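PDB 6ABQ: PadR family transcriptional regulator from Listeria monocytogenes, which probably binds operator DNA as a winged helix-turn-helix dimer and regulates transcription in response to a ligand. Local coordinates for residues E19-E24 with I94-W99; E30-E35 with R79-L84; E35-L40 with I48-V53; K63-I68 with S85-E90. All blocks are in the same frame, centred on the assembly; numbering follows the deposited sequence.

Contact 1 of 4, residues E19-E24 with I94-W99; sequences EGMILE and IFWKRW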
# COMPACT_ATOMS: atom_id res chain seq x y z
N GLU B 19 7.43 3.75 3.29
CA GLU B 19 8.79 3.46 3.72
C GLU B 19 9.80 3.50 2.56
O GLU B 19 10.88 4.08 2.69
CB GLU B 19 8.84 2.10 4.43
CG GLU B 19 10.16 1.83 5.12
CD GLU B 19 10.19 0.53 5.89
OE1 GLU B 19 9.39 0.37 6.83
OE2 GLU B 19 11.04 -0.32 5.55
N GLY B 20 9.43 2.89 1.43
CA GLY B 20 10.27 2.82 0.24
C GLY B 20 10.54 4.19 -0.36
O GLY B 20 11.67 4.48 -0.76
N MET B 21 9.50 5.02 -0.40
CA MET B 21 9.59 6.40 -0.88
C MET B 21 10.57 7.23 -0.05
O MET B 21 11.40 7.94 -0.61
CB MET B 21 8.21 7.08 -0.91
CG MET B 21 7.21 6.51 -1.91
SD MET B 21 7.78 6.59 -3.61
CE MET B 21 8.63 5.03 -3.79
N ILE B 22 10.46 7.09 1.27
CA ILE B 22 11.30 7.83 2.21
C ILE B 22 12.77 7.41 2.07
O ILE B 22 13.63 8.28 1.94
CB ILE B 22 10.75 7.72 3.66
CG1 ILE B 22 9.37 8.40 3.73
CG2 ILE B 22 11.71 8.38 4.65
CD1 ILE B 22 8.57 8.17 5.00
N LEU B 23 13.02 6.10 2.06
CA LEU B 23 14.36 5.56 1.79
C LEU B 23 14.93 6.08 0.46
O LEU B 23 16.10 6.48 0.41
CB LEU B 23 14.36 4.02 1.83
CG LEU B 23 14.18 3.27 3.16
CD1 LEU B 23 13.95 1.78 2.91
CD2 LEU B 23 15.34 3.47 4.12
N GLU B 24 14.10 6.10 -0.59
CA GLU B 24 14.47 6.65 -1.90
C GLU B 24 14.87 8.12 -1.83
O GLU B 24 15.89 8.51 -2.40
CB GLU B 24 13.36 6.43 -2.94
CG GLU B 24 13.65 7.00 -4.33
CD GLU B 24 14.71 6.25 -5.12
OE1 GLU B 24 14.88 5.02 -4.95
OE2 GLU B 24 15.40 6.89 -5.93
N ILE B 94 15.92 -3.92 -2.48
CA ILE B 94 14.95 -4.98 -2.18
C ILE B 94 13.49 -4.48 -2.29
O ILE B 94 12.65 -5.19 -2.85
CB ILE B 94 15.24 -5.66 -0.81
CG1 ILE B 94 16.55 -6.46 -0.87
CG2 ILE B 94 14.12 -6.63 -0.42
CD1 ILE B 94 17.16 -6.78 0.48
N PHE B 95 13.22 -3.27 -1.78
CA PHE B 95 11.89 -2.64 -1.91
C PHE B 95 11.43 -2.54 -3.36
O PHE B 95 10.28 -2.89 -3.66
CB PHE B 95 11.84 -1.25 -1.25
CG PHE B 95 10.67 -0.41 -1.70
CD1 PHE B 95 9.39 -0.63 -1.18
CD2 PHE B 95 10.83 0.58 -2.68
CE1 PHE B 95 8.30 0.13 -1.62
CE2 PHE B 95 9.75 1.34 -3.12
CZ PHE B 95 8.48 1.11 -2.58
N TRP B 96 12.31 -2.04 -4.24
CA TRP B 96 12.00 -1.89 -5.67
C TRP B 96 11.71 -3.23 -6.37
O TRP B 96 10.82 -3.31 -7.22
CB TRP B 96 13.09 -1.10 -6.40
CG TRP B 96 13.13 0.38 -6.05
CD1 TRP B 96 14.16 1.06 -5.46
CD2 TRP B 96 12.08 1.35 -6.25
NE1 TRP B 96 13.82 2.39 -5.29
CE2 TRP B 96 12.55 2.59 -5.77
CE3 TRP B 96 10.78 1.28 -6.80
CZ2 TRP B 96 11.78 3.76 -5.81
CZ3 TRP B 96 10.01 2.44 -6.84
CH2 TRP B 96 10.52 3.66 -6.35
N LYS B 97 12.47 -4.26 -6.00
CA LYS B 97 12.23 -5.62 -6.48
C LYS B 97 10.85 -6.13 -6.07
O LYS B 97 10.12 -6.69 -6.89
CB LYS B 97 13.35 -6.57 -6.02
CG LYS B 97 14.40 -6.83 -7.10
CD LYS B 97 15.80 -7.12 -6.55
CE LYS B 97 16.00 -8.56 -6.06
NZ LYS B 97 15.86 -9.60 -7.13
N ARG B 98 10.48 -5.92 -4.81
CA ARG B 98 9.19 -6.39 -4.28
C ARG B 98 8.01 -5.57 -4.81
O ARG B 98 6.95 -6.13 -5.15
CB ARG B 98 9.20 -6.40 -2.75
CG ARG B 98 10.17 -7.41 -2.16
CD ARG B 98 10.32 -7.23 -0.67
NE ARG B 98 10.90 -8.41 -0.05
CZ ARG B 98 11.50 -8.43 1.14
NH1 ARG B 98 11.61 -7.33 1.87
NH2 ARG B 98 11.99 -9.58 1.60
N TRP B 99 8.21 -4.25 -4.88
CA TRP B 99 7.23 -3.32 -5.45
C TRP B 99 6.95 -3.60 -6.93
O TRP B 99 5.80 -3.51 -7.36
CB TRP B 99 7.65 -1.85 -5.25
CG TRP B 99 6.55 -0.89 -5.63
CD1 TRP B 99 5.52 -0.46 -4.84
CD2 TRP B 99 6.35 -0.28 -6.92
NE1 TRP B 99 4.70 0.40 -5.54
CE2 TRP B 99 5.18 0.53 -6.82
CE3 TRP B 99 7.05 -0.32 -8.13
CZ2 TRP B 99 4.70 1.28 -7.90
CZ3 TRP B 99 6.57 0.43 -9.22
CH2 TRP B 99 5.40 1.23 -9.09

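Contact 2 of 4, residues E30-E35 with R79-L84; sequences ETYGYE and RKFYTL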
# COMPACT_ATOMS: atom_id res chain seq x y z
N GLU B 30 21.31 13.77 2.22
CA GLU B 30 20.94 14.03 3.63
C GLU B 30 19.71 14.93 3.74
O GLU B 30 19.63 15.97 3.07
CB GLU B 30 22.13 14.59 4.44
CG GLU B 30 22.75 15.87 3.87
CD GLU B 30 23.80 16.52 4.76
OE1 GLU B 30 24.22 15.92 5.77
OE2 GLU B 30 24.22 17.65 4.44
N THR B 31 18.74 14.51 4.55
CA THR B 31 17.47 15.22 4.66
C THR B 31 16.84 15.01 6.04
O THR B 31 17.31 14.16 6.82
CB THR B 31 16.51 14.88 3.47
OG1 THR B 31 15.33 15.69 3.53
CG2 THR B 31 16.13 13.38 3.41
N TYR B 32 15.81 15.78 6.35
CA TYR B 32 15.15 15.72 7.65
C TYR B 32 13.64 15.56 7.50
O TYR B 32 13.09 15.81 6.42
CB TYR B 32 15.50 16.96 8.50
CG TYR B 32 15.43 18.28 7.77
CD1 TYR B 32 16.51 18.73 7.00
CD2 TYR B 32 14.29 19.09 7.85
CE1 TYR B 32 16.45 19.95 6.33
CE2 TYR B 32 14.22 20.31 7.19
CZ TYR B 32 15.31 20.73 6.43
OH TYR B 32 15.25 21.93 5.77
N GLY B 33 12.98 15.12 8.57
CA GLY B 33 11.53 14.85 8.59
C GLY B 33 10.60 15.90 7.98
O GLY B 33 9.67 15.54 7.24
N TYR B 34 10.83 17.17 8.29
CA TYR B 34 10.04 18.25 7.69
C TYR B 34 10.19 18.28 6.16
O TYR B 34 9.18 18.36 5.46
CB TYR B 34 10.36 19.63 8.29
CG TYR B 34 9.51 20.74 7.69
CD1 TYR B 34 9.92 21.43 6.53
CD2 TYR B 34 8.28 21.09 8.26
CE1 TYR B 34 9.14 22.44 5.97
CE2 TYR B 34 7.49 22.09 7.71
CZ TYR B 34 7.92 22.76 6.57
OH TYR B 34 7.13 23.74 6.03
N GLU B 35 11.43 18.20 5.68
CA GLU B 35 11.74 18.19 4.24
C GLU B 35 11.19 16.96 3.50
O GLU B 35 10.63 17.09 2.41
CB GLU B 35 13.26 18.34 4.02
CG GLU B 35 13.67 18.66 2.59
CD GLU B 35 15.13 19.04 2.49
OE1 GLU B 35 15.99 18.15 2.59
OE2 GLU B 35 15.42 20.24 2.29
N ARG B 79 18.38 20.39 12.86
CA ARG B 79 17.58 19.28 12.35
C ARG B 79 18.36 17.98 12.49
O ARG B 79 19.59 17.99 12.55
CB ARG B 79 17.20 19.50 10.87
CG ARG B 79 16.37 20.73 10.58
CD ARG B 79 14.96 20.66 11.14
NE ARG B 79 14.16 21.83 10.75
CZ ARG B 79 12.85 21.93 10.91
NH1 ARG B 79 12.15 20.93 11.44
NH2 ARG B 79 12.21 23.03 10.53
N LYS B 80 17.62 16.87 12.54
CA LYS B 80 18.22 15.54 12.47
C LYS B 80 18.31 15.13 11.01
O LYS B 80 17.29 14.94 10.35
CB LYS B 80 17.42 14.53 13.28
CG LYS B 80 17.74 14.50 14.77
CD LYS B 80 16.55 14.94 15.58
CE LYS B 80 16.41 14.16 16.88
NZ LYS B 80 17.45 14.51 17.88
N PHE B 81 19.53 15.04 10.50
CA PHE B 81 19.77 14.70 9.10
C PHE B 81 20.00 13.21 8.97
O PHE B 81 20.87 12.64 9.65
CB PHE B 81 20.94 15.49 8.53
CG PHE B 81 20.63 16.92 8.21
CD1 PHE B 81 20.62 17.90 9.21
CD2 PHE B 81 20.36 17.31 6.90
CE1 PHE B 81 20.35 19.24 8.90
CE2 PHE B 81 20.10 18.65 6.58
CZ PHE B 81 20.09 19.61 7.59
N TYR B 82 19.21 12.59 8.11
CA TYR B 82 19.28 11.17 7.84
C TYR B 82 19.99 10.91 6.52
O TYR B 82 19.72 11.59 5.52
CB TYR B 82 17.88 10.55 7.84
CG TYR B 82 17.21 10.60 9.20
CD1 TYR B 82 16.65 11.79 9.70
CD2 TYR B 82 17.14 9.45 10.00
CE1 TYR B 82 16.04 11.83 10.95
CE2 TYR B 82 16.53 9.48 11.25
CZ TYR B 82 15.98 10.66 11.72
OH TYR B 82 15.39 10.69 12.94
N THR B 83 20.93 9.96 6.55
CA THR B 83 21.52 9.37 5.34
C THR B 83 21.29 7.85 5.38
O THR B 83 21.00 7.30 6.45
CB THR B 83 23.02 9.68 5.20
OG1 THR B 83 23.70 9.41 6.44
CG2 THR B 83 23.23 11.12 4.79
N LEU B 84 21.41 7.18 4.24
CA LEU B 84 21.31 5.72 4.23
C LEU B 84 22.61 5.07 4.71
O LEU B 84 23.70 5.48 4.34
CB LEU B 84 20.94 5.18 2.85
CG LEU B 84 19.57 5.44 2.20
CD1 LEU B 84 19.41 4.53 1.00
CD2 LEU B 84 18.40 5.26 3.16
O HOH W 1 14.52 14.75 11.13
O HOH W 2 12.24 18.00 10.77

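Contact 3 of 4, residues E35-L40 with I48-V53; sequences EITKYL and IVEGTV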
# COMPACT_ATOMS: atom_id res chain seq x y z
N GLU B 35 11.43 18.20 5.68
CA GLU B 35 11.74 18.19 4.24
C GLU B 35 11.19 16.96 3.50
O GLU B 35 10.63 17.09 2.41
CB GLU B 35 13.26 18.34 4.02
CG GLU B 35 13.67 18.66 2.59
CD GLU B 35 15.13 19.04 2.49
OE1 GLU B 35 15.99 18.15 2.59
OE2 GLU B 35 15.42 20.24 2.29
N ILE B 36 11.36 15.78 4.09
CA ILE B 36 10.80 14.52 3.57
C ILE B 36 9.28 14.62 3.39
O ILE B 36 8.76 14.24 2.34
CB ILE B 36 11.17 13.30 4.46
CG1 ILE B 36 12.68 13.07 4.44
CG2 ILE B 36 10.42 12.04 4.00
CD1 ILE B 36 13.22 12.33 5.66
N THR B 37 8.58 15.13 4.42
CA THR B 37 7.12 15.32 4.40
C THR B 37 6.71 16.19 3.22
O THR B 37 5.82 15.81 2.45
CB THR B 37 6.58 15.95 5.71
OG1 THR B 37 7.09 15.24 6.84
CG2 THR B 37 5.06 15.92 5.75
N LYS B 38 7.37 17.34 3.07
CA LYS B 38 7.07 18.30 2.00
C LYS B 38 7.36 17.71 0.61
O LYS B 38 6.59 17.94 -0.32
CB LYS B 38 7.80 19.63 2.20
CG LYS B 38 7.49 20.34 3.52
CD LYS B 38 6.21 21.18 3.48
CE LYS B 38 5.04 20.46 4.14
NZ LYS B 38 4.65 21.11 5.43
N TYR B 39 8.45 16.95 0.50
CA TYR B 39 8.78 16.19 -0.71
C TYR B 39 7.63 15.24 -1.11
O TYR B 39 7.25 15.19 -2.28
CB TYR B 39 10.11 15.42 -0.56
CG TYR B 39 10.31 14.36 -1.63
CD1 TYR B 39 10.70 14.71 -2.94
CD2 TYR B 39 10.06 13.01 -1.34
CE1 TYR B 39 10.84 13.73 -3.92
CE2 TYR B 39 10.20 12.03 -2.31
CZ TYR B 39 10.59 12.38 -3.60
OH TYR B 39 10.72 11.38 -4.54
N LEU B 40 7.10 14.50 -0.14
CA LEU B 40 5.99 13.57 -0.38
C LEU B 40 4.67 14.29 -0.71
O LEU B 40 3.93 13.82 -1.57
CB LEU B 40 5.81 12.59 0.80
CG LEU B 40 6.99 11.65 1.08
CD1 LEU B 40 6.91 11.08 2.49
CD2 LEU B 40 7.07 10.54 0.03
N ILE B 48 -0.18 13.10 4.11
CA ILE B 48 0.90 12.72 5.03
C ILE B 48 1.37 13.94 5.83
O ILE B 48 1.75 14.95 5.25
CB ILE B 48 2.11 12.07 4.30
CG1 ILE B 48 1.79 10.63 3.90
CG2 ILE B 48 3.36 12.02 5.17
CD1 ILE B 48 1.63 10.48 2.42
N VAL B 49 1.33 13.82 7.16
CA VAL B 49 1.79 14.86 8.05
C VAL B 49 3.19 14.52 8.58
O VAL B 49 3.64 13.36 8.53
CB VAL B 49 0.77 15.15 9.20
CG1 VAL B 49 -0.60 15.54 8.63
CG2 VAL B 49 0.63 13.98 10.17
N GLU B 50 3.88 15.56 9.05
CA GLU B 50 5.23 15.49 9.61
C GLU B 50 5.36 14.45 10.73
O GLU B 50 6.34 13.70 10.79
CB GLU B 50 5.57 16.88 10.15
CG GLU B 50 7.00 17.34 9.95
CD GLU B 50 7.32 18.56 10.79
OE1 GLU B 50 6.52 19.52 10.83
OE2 GLU B 50 8.39 18.54 11.44
N GLY B 51 4.35 14.43 11.61
CA GLY B 51 4.28 13.49 12.73
C GLY B 51 4.34 12.03 12.31
O GLY B 51 5.02 11.24 12.97
N THR B 52 3.65 11.69 11.21
CA THR B 52 3.71 10.34 10.64
C THR B 52 5.12 10.01 10.13
O THR B 52 5.65 8.93 10.41
CB THR B 52 2.63 10.10 9.54
OG1 THR B 52 1.34 10.46 10.05
CG2 THR B 52 2.59 8.63 9.09
N VAL B 53 5.72 10.96 9.40
CA VAL B 53 7.09 10.80 8.86
C VAL B 53 8.10 10.48 9.98
O VAL B 53 8.94 9.61 9.81
CB VAL B 53 7.53 12.00 7.96
CG1 VAL B 53 9.03 12.01 7.70
CG2 VAL B 53 6.79 11.97 6.63

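Contact 4 of 4, residues K63-I68 with S85-E90; sequences KGLVEI and SPAGEE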
# COMPACT_ATOMS: atom_id res chain seq x y z
N LYS B 63 15.30 -0.53 12.22
CA LYS B 63 15.68 -1.41 11.12
C LYS B 63 17.17 -1.36 10.76
O LYS B 63 17.68 -2.24 10.07
CB LYS B 63 14.82 -1.12 9.89
CG LYS B 63 13.40 -1.66 9.94
CD LYS B 63 12.74 -1.65 8.57
CE LYS B 63 11.33 -2.23 8.66
NZ LYS B 63 10.74 -2.46 7.31
N GLY B 64 17.87 -0.33 11.25
CA GLY B 64 19.31 -0.17 11.03
C GLY B 64 19.66 0.36 9.65
O GLY B 64 20.77 0.15 9.17
N LEU B 65 18.72 1.09 9.05
CA LEU B 65 18.81 1.52 7.65
C LEU B 65 19.30 2.97 7.44
O LEU B 65 19.57 3.37 6.30
CB LEU B 65 17.45 1.31 6.94
CG LEU B 65 16.75 -0.05 7.05
CD1 LEU B 65 15.43 -0.01 6.30
CD2 LEU B 65 17.60 -1.23 6.56
N VAL B 66 19.40 3.73 8.53
CA VAL B 66 19.71 5.16 8.46
C VAL B 66 20.78 5.59 9.46
O VAL B 66 20.94 4.98 10.51
CB VAL B 66 18.46 6.09 8.61
CG1 VAL B 66 17.56 6.01 7.38
CG2 VAL B 66 17.68 5.79 9.89
N GLU B 67 21.49 6.66 9.10
CA GLU B 67 22.50 7.29 9.95
C GLU B 67 22.07 8.72 10.27
O GLU B 67 21.54 9.43 9.41
CB GLU B 67 23.85 7.25 9.25
CG GLU B 67 24.33 5.82 9.00
CD GLU B 67 25.69 5.73 8.35
OE1 GLU B 67 26.58 6.55 8.65
OE2 GLU B 67 25.88 4.79 7.55
N ILE B 68 22.27 9.13 11.52
CA ILE B 68 21.68 10.37 12.04
C ILE B 68 22.74 11.41 12.45
O ILE B 68 23.60 11.13 13.29
CB ILE B 68 20.70 10.12 13.22
CG1 ILE B 68 19.69 9.01 12.90
CG2 ILE B 68 19.93 11.39 13.57
CD1 ILE B 68 19.95 7.70 13.63
N SER B 85 22.45 4.06 5.57
CA SER B 85 23.53 3.14 5.90
C SER B 85 23.63 2.14 4.74
O SER B 85 22.70 2.07 3.91
CB SER B 85 23.22 2.43 7.22
OG SER B 85 22.18 1.48 7.10
N PRO B 86 24.74 1.36 4.64
CA PRO B 86 24.80 0.32 3.60
C PRO B 86 23.60 -0.63 3.58
O PRO B 86 23.13 -0.99 2.50
CB PRO B 86 26.11 -0.41 3.92
CG PRO B 86 26.98 0.67 4.45
CD PRO B 86 26.07 1.55 5.28
N ALA B 87 23.10 -1.00 4.77
CA ALA B 87 21.88 -1.79 4.92
C ALA B 87 20.63 -1.10 4.33
O ALA B 87 19.78 -1.77 3.73
CB ALA B 87 21.64 -2.16 6.38
N GLY B 88 20.53 0.22 4.49
CA GLY B 88 19.45 1.02 3.90
C GLY B 88 19.48 1.00 2.37
O GLY B 88 18.42 0.83 1.73
N GLU B 89 20.68 1.17 1.80
CA GLU B 89 20.91 1.04 0.36
C GLU B 89 20.43 -0.31 -0.19
O GLU B 89 19.75 -0.36 -1.21
CB GLU B 89 22.39 1.26 0.01
CG GLU B 89 22.84 2.72 0.07
CD GLU B 89 24.35 2.91 -0.07
OE1 GLU B 89 25.07 1.96 -0.43
OE2 GLU B 89 24.82 4.03 0.18
N GLU B 90 20.78 -1.38 0.52
CA GLU B 90 20.37 -2.73 0.15
C GLU B 90 18.87 -2.97 0.29
O GLU B 90 18.26 -3.59 -0.58
CB GLU B 90 21.18 -3.79 0.91
CG GLU B 90 22.65 -3.86 0.49
CD GLU B 90 23.18 -5.29 0.35
OE1 GLU B 90 22.48 -6.13 -0.27
OE2 GLU B 90 24.30 -5.56 0.83

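Contact 1 of 4, residues E19-E24 with I94-W99
The indole NE1 of Trp96 gives its hydrogen to Glu24 OE1 at 2.9 Å, a bond bent to 143° at the hydrogen that tethers helix 17-27 of the winged helix-turn-helix domain to the long C-terminal helix 86-110. The acceptor lies close to the indole plane, whereas the carboxylate is met on its anti side and stands steeply to the ring. A turn at chi2 (72°) swings the carboxylate of Glu24 toward the indole, and its other oxygen, OE2, forms a salt bridge with Arg28. One acid thus serves two donors.

Where the helix backbones come nearest, Gly20 faces Phe95. Glycine suits the place because, without a side chain, its CA can sit 3.5 Å from the ring centroid, almost exactly on the ring normal, in a CH-pi contact. Trp99 CB lies over the opposite face of the ring, toward its rim.

The flexible thioether chain of Met21 can bend so that one methyl touches both aromatic side chains. Ile106 of the second subunit also packs on Met21, so the contact borders the dimer interface. Bends at chi2 and chi3 turn the terminal methyl back toward helix 86-110, and CE ends 3.9 Å from Phe95 CE2 and 3.5 Å from Trp96 CH2.

Contact 2 of 4, residues E30-E35 with R79-L84
Thr31 and Tyr82 pair through their backbones. Tyr82 N reaches Thr31 O at 2.8 Å in a nearly straight bond (177°), and Thr31 N returns a longer one to Tyr82 O at 3.2 Å. Together they make one antiparallel, hydrogen-bonded bridge. The Thr31 hydroxyl donates to Glu35 OE1 at 2.7 Å; this oxygen accepts through its anti lone pair and also forms a salt bridge with Arg25. At Glu30 the acid is met by Lys71, which lies in a cation-pi contact with Phe81 as well. Tyr82 OH is bonded to Glu61.

In the winged-helix fold a short extended segment before the second helix commonly flanks the hairpin wing, and 30-32 takes that place beside strand 78-84. Two waters complete the join. One accepts from Gly33 N at 3.0 Å and donates to Lys80 O at 2.9 Å; the other accepts from Tyr34 N and, weakly, from Arg79 NH1.

With CG between backbone N and carbonyl carbon (chi1 45°), the ring of Tyr32, the N-cap residue, lies alongside Phe81 and between Arg79 CG, 3.8 Å from the centroid, and Glu35 CB on the opposite face. Its edge points at the face of Phe81 with planes 71° apart.

Contact 3 of 4, residues E35-L40 with I48-V53
Thr37 OG1 packs into the start of helix 50-62, 3.3 Å from Glu50 CA and equally close to Val53 CG2. These are van der Waals contacts, and no hydrogen bond joins the two segments. The backbones can approach closely here because threonine is small: the CA atoms of Thr37 and Glu50 are 5.5 Å apart. Its other branch, CG2, stands anti to the backbone N and abuts the turn itself, 3.5 Å from Ile48 O.

The apolar contacts centre on Val53, whose two branches divide the work. CG1 meets Ile36 CG2 at 4.0 Å, and CG2 reaches Leu40 CD1 at 4.2 Å. The branched aliphatic side chains of Ile36, Leu40 and Val53 make up this apolar part, and Ile36 and Leu40 continue inward onto Ile22 of helix 17-27.

Helices 33-42 and 50-62 are the two helices of the helix-turn-helix, the second being probably the one that reads DNA, as in related winged-helix regulators.

Polar groups find partners along their own helices or in the turn. With chi1 at -50°, Thr37 OG1 lies beside the backbone N and bonds back to Gly33 O, which settles its polar need within the helix although it faces carbon atoms across the contact. Ile48 O is taken by Asn41 ND2. Val49 holds the N-cap position; its carbonyl accepts from Val53 N at 3.3 Å. Glu50 OE2 is bonded to Tyr54 OH.

Contact 4 of 4, residues K63-I68 with S85-E90
Ser85 turns its side chain to the loop that ends helix 50-62, and OG donates to Gly64 O at 2.8 Å. The same oxygen accepts from Gly88 N, a weak capping bond of 3.3 Å, so one hydroxyl links the loop to the first turn of helix 86-110. Its chi1 of 72° sets OG between the backbone N and the carbonyl carbon. Serine suits this N-cap position because a short hydroxyl can both donate and accept. Pro86 follows at the first helical position, where a residue without an N-H is readily accommodated.

Beside the hydroxyl, Ser85 N bonds to Leu65 O at 3.1 Å, approaching from above the carbonyl plane, 53° out of it. Gly88 CA lies 3.4 Å from that same oxygen in a CA-H...O contact; having no side chain, Gly88 lets the carbonyl sit against the helix backbone. Leu65 meets the helix with two parts: CB lies 3.7 Å from Gly88 CA, and CD2 reaches forward to Ala87 O at 3.6 Å. Ala87 CB, a single methyl, touches both this leucine branch and Gly64 O.

From the strand, Glu67 stretches past CG alongside the N-cap residue, bringing OE2 to 3.3 Å from Ser85 CA.

Gly64, with its positive phi, closes helix 50-62 in a Schellman motif. The contact therefore gathers the end of that helix, the start of strand 66-72 and the start of helix 86-110 at the base of the wing, while Leu65 also packs on Leu60 of helix 50-62 and Leu23 of helix 17-27.

From the N terminus, helix 17-27 opens the largest loop, which contact 1 closes only at helix 86-110; the other three contacts nest inside it. Next, 30-35 opens contact 2, closed at strand 78-84. Contact 3 nests within that loop, joins the two helix-turn-helix helices and shares Glu35 with contact 2. Contact 4 starts after contact 3 has closed and crosses contact 2, since 63-68 lies inside the contact 2 loop and 85-90 beyond it. Thr83 O with Glu67 N, a probable hydrogen bond, joins contacts 2 and 4 across the wing hairpin. Contacts 1 and 4 both tie the DNA-binding domain to helix 86-110, and the Glu19-Lys63 salt bridge connects them.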